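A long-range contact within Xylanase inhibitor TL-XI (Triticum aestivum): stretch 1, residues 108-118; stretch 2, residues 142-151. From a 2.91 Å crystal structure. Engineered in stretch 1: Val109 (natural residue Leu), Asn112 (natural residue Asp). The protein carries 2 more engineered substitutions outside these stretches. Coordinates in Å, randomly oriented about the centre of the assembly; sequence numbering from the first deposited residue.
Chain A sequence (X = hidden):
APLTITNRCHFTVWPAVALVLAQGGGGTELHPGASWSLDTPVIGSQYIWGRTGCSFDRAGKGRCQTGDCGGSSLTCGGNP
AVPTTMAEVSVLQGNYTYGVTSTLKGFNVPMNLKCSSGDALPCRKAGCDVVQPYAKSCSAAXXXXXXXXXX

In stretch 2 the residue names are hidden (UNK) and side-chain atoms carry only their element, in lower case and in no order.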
# COMPACT_ATOMS: atom_id res chain seq x y z
N ASN A 108 -8.18 3.64 7.44
CA ASN A 108 -8.70 2.31 7.76
C ASN A 108 -7.74 1.42 8.49
O ASN A 108 -8.11 0.77 9.45
CB ASN A 108 -9.22 1.59 6.50
CG ASN A 108 -8.12 1.26 5.52
OD1 ASN A 108 -7.12 1.95 5.44
ND2 ASN A 108 -8.32 0.20 4.76
N VAL A 109 -6.51 1.38 8.01
CA VAL A 109 -5.49 0.52 8.58
C VAL A 109 -4.25 1.42 8.85
O VAL A 109 -3.85 2.21 7.98
CB VAL A 109 -5.19 -0.78 7.66
CG1 VAL A 109 -4.19 -1.66 8.30
CG2 VAL A 109 -6.42 -1.66 7.40
N PRO A 110 -3.66 1.36 10.07
CA PRO A 110 -2.39 2.11 10.35
C PRO A 110 -1.20 1.61 9.52
O PRO A 110 -1.03 0.39 9.34
CB PRO A 110 -2.14 1.86 11.84
CG PRO A 110 -3.03 0.65 12.18
CD PRO A 110 -4.21 0.73 11.29
N MET A 111 -0.40 2.52 9.00
CA MET A 111 0.70 2.10 8.16
C MET A 111 2.06 2.57 8.64
O MET A 111 2.17 3.59 9.31
CB MET A 111 0.48 2.59 6.74
CG MET A 111 -0.47 1.78 5.92
SD MET A 111 -0.48 2.42 4.24
CE MET A 111 -1.87 1.47 3.63
N ASN A 112 3.09 1.83 8.27
CA ASN A 112 4.48 2.26 8.42
C ASN A 112 5.27 1.97 7.13
O ASN A 112 5.46 0.78 6.77
CB ASN A 112 5.14 1.56 9.60
CG ASN A 112 5.26 2.43 10.80
OD1 ASN A 112 6.23 2.34 11.55
ND2 ASN A 112 4.26 3.29 11.01
N LEU A 113 5.74 3.02 6.45
CA LEU A 113 6.59 2.87 5.27
C LEU A 113 8.02 3.08 5.70
O LEU A 113 8.34 4.11 6.33
CB LEU A 113 6.22 3.88 4.19
CG LEU A 113 4.87 3.64 3.48
CD1 LEU A 113 3.66 3.99 4.36
CD2 LEU A 113 4.81 4.44 2.19
N LYS A 114 8.87 2.10 5.41
CA LYS A 114 10.29 2.24 5.73
C LYS A 114 11.27 1.69 4.67
O LYS A 114 10.96 0.75 3.93
CB LYS A 114 10.61 1.69 7.14
CG LYS A 114 10.19 0.25 7.38
CD LYS A 114 10.40 -0.17 8.84
CE LYS A 114 9.26 0.36 9.71
NZ LYS A 114 9.38 -0.15 11.08
N CYS A 115 12.45 2.29 4.62
CA CYS A 115 13.51 1.86 3.75
C CYS A 115 14.75 1.50 4.55
O CYS A 115 15.05 2.14 5.57
CB CYS A 115 13.85 2.96 2.75
SG CYS A 115 14.65 2.31 1.29
N SER A 116 15.49 0.49 4.07
CA SER A 116 16.71 0.03 4.72
C SER A 116 17.83 1.09 4.64
O SER A 116 18.82 1.01 5.37
CB SER A 116 17.16 -1.30 4.12
OG SER A 116 17.39 -1.20 2.72
N SER A 117 17.63 2.06 3.76
CA SER A 117 18.55 3.18 3.57
C SER A 117 17.95 4.51 4.00
O SER A 117 18.66 5.52 4.18
CB SER A 117 18.97 3.26 2.09
OG SER A 117 19.63 2.06 1.76
N GLY A 118 16.63 4.51 4.20
CA GLY A 118 15.96 5.73 4.54
C GLY A 118 15.44 5.72 5.94
O GLY A 118 15.65 4.75 6.68
N UNK A 142 21.45 -1.30 -3.31
CA UNK A 142 20.76 -2.55 -2.99
C UNK A 142 19.74 -2.41 -1.87
O UNK A 142 19.60 -3.32 -1.03
N UNK A 143 19.00 -1.29 -1.87
CA UNK A 143 18.10 -0.93 -0.75
C UNK A 143 16.78 -1.74 -0.73
O UNK A 143 16.44 -2.41 -1.71
o UNK A 143 17.35 1.07 -1.93
c UNK A 143 17.83 0.59 -0.69
N UNK A 144 16.06 -1.67 0.39
CA UNK A 144 14.90 -2.53 0.57
C UNK A 144 13.72 -1.78 1.18
O UNK A 144 13.82 -1.30 2.31
c UNK A 144 15.97 -4.80 0.58
c UNK A 144 16.96 -5.64 1.34
n UNK A 144 19.45 -6.90 1.94
n UNK A 144 17.83 -6.33 0.38
n UNK A 144 19.72 -7.49 -0.27
c UNK A 144 19.00 -6.91 0.69
c UNK A 144 15.31 -3.74 1.43
N UNK A 145 12.61 -1.69 0.44
CA UNK A 145 11.39 -1.03 0.90
C UNK A 145 10.43 -1.96 1.66
O UNK A 145 10.21 -3.12 1.22
c UNK A 145 10.99 2.00 0.10
c UNK A 145 10.62 -0.45 -0.28
c UNK A 145 10.30 1.16 -2.12
c UNK A 145 11.12 0.85 -0.90
N UNK A 146 9.86 -1.44 2.76
CA UNK A 146 8.89 -2.18 3.56
C UNK A 146 7.64 -1.35 3.93
O UNK A 146 7.74 -0.27 4.50
o UNK A 146 10.61 -4.10 7.00
c UNK A 146 9.55 -2.74 4.81
c UNK A 146 8.75 -3.85 5.48
c UNK A 146 9.53 -4.57 6.57
n UNK A 146 9.00 -5.72 7.02
N UNK A 147 6.47 -1.89 3.60
CA UNK A 147 5.21 -1.35 4.06
C UNK A 147 4.66 -2.29 5.12
O UNK A 147 4.48 -3.48 4.89
c UNK A 147 4.22 -1.25 2.92
c UNK A 147 3.05 -0.41 3.32
c UNK A 147 4.88 -0.73 1.65
c UNK A 147 5.32 0.71 1.69
N UNK A 148 4.40 -1.77 6.31
CA UNK A 148 3.82 -2.58 7.37
C UNK A 148 2.39 -2.08 7.66
O UNK A 148 2.12 -0.86 7.78
c UNK A 148 6.18 -2.93 8.32
c UNK A 148 4.74 -2.62 8.67
c UNK A 148 4.24 -3.64 9.69
N UNK A 149 1.48 -3.05 7.78
CA UNK A 149 0.16 -2.80 8.38
C UNK A 149 0.18 -3.19 9.84
O UNK A 149 0.67 -4.26 10.20
c UNK A 149 -0.96 -3.57 7.64
c UNK A 149 -1.67 -2.06 5.77
c UNK A 149 -1.06 -3.22 6.17
c UNK A 149 -1.75 -1.74 4.46
c UNK A 149 -1.23 -2.57 3.52
c UNK A 149 -0.61 -3.73 3.87
c UNK A 149 -0.52 -4.06 5.19
N UNK A 150 -0.38 -2.29 10.67
CA UNK A 150 -0.40 -2.40 12.13
C UNK A 150 1.04 -2.56 12.65
O UNK A 150 1.40 -3.62 13.19
c UNK A 150 -1.36 -3.49 12.64
s UNK A 150 -3.06 -3.47 11.94
N UNK A 151 1.87 -1.52 12.48
CA UNK A 151 3.23 -1.56 12.97
C UNK A 151 3.30 -1.51 14.50
O UNK A 151 4.27 -2.03 15.06
OXT UNK A 151 2.41 -0.96 15.20
c UNK A 151 2.70 0.65 12.28
c UNK A 151 3.83 -0.28 12.40
c UNK A 151 1.55 -0.21 11.88

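Position 142 has no side-chain atom beyond CA and touches nothing on stretch 1; it is Gly142, exposed, in the loop ahead of the strand.

Position 143 carries one carbon and then one oxygen, the pattern of serine. Its CB lies 3.4 Å from Ser117 OG and 4.1 Å from Cys115 SG, so Ser143 packs where stretch 1 leaves its strand.

At position 144 three carbons lead to a nitrogen and then to a carbon bearing two more nitrogens, a guanidinium, and CB lies 3.5 Å from Ser116 OG: Arg144. Its CA-to-CB bond points sideways and its end leads away; the hydrogen bonds to stretch 1 come from the backbone. Ser116 N donates to Arg144 O at 3.0 Å, and Arg144 N donates to Ser116 OG at 2.7 Å, a serine hydroxyl accepting just beyond the strand.

Position 145 has four carbons forked at the second, and one tip rests near Cys115 SG: Leu145. The closest pair is Leu145 CD2 and Cys115 SG, 3.9 Å, on the face shared with Leu113 and Met111.

Position 146 shows three carbons, the third carrying one oxygen and one nitrogen, an amide, and its first carbon touches the Lys114 side chain: Gln146. Gln146 CB sits 4.0 Å from Lys114 CG, the aliphatic parts of the two side chains in contact on the other face. The backbones pair closely: Lys114 N reaches Gln146 O at 2.8 Å, and Gln146 N reaches Lys114 O at 2.7 Å.

Position 147 has four carbons forked at the first, with one arm two carbons long whose tip touches Leu113: Ile147. That tip, CD1, comes 3.5 Å from Leu113 CG, bringing the end of the side chain nearer to stretch 1.

Position 148 is a single carbon carrying two more, and its CB is 4.3 Å from the CB of the engineered Asn112: Val148. Two hydrogen bonds tie the pair, Asn112 N to Val148 O at 2.9 Å and Val148 N to Asn112 O at 2.8 Å.

Position 149 has one carbon and a ring of six, with no oxygen, touched by Met111 and the engineered Val109: Phe149. Met111 CE meets the ring edge at Phe149 CE1, 3.3 Å away, while Val109 CG1 approaches obliquely, 3.6 Å from Phe149 CD1.

Position 150 has one carbon and one sulfur, the sulfur near Pro110: Cys150, bonded covalently elsewhere in the structure. Its CA-to-CB bond points away, yet SG remains 4.1 Å from Pro110 CG, and Cys150 N donates to Pro110 O at 3.1 Å.

Position 151 has three carbons closing a ring onto the backbone nitrogen, with one ring carbon against Asn112: Pro151, the C-terminus. Its CG lies 3.3 Å from Asn112 ND2, an amide that donates to Met111 O at 2.7 Å within its own stretch.

The rule is an antiparallel ladder, its strands 166° apart in direction. Paired backbone bonds at Asn112–Val148 and Lys114–Gln146 set the register, with CA-H...O contacts between them. Alternation then sorts the side chains: Met111, Leu113 and Cys115 meet Phe149, Ile147 and Leu145 on a buried face, while Lys114 and Gln146 remain partly exposed on the other.

Stretch 2, residues 142-151: GSRLQIVFCP
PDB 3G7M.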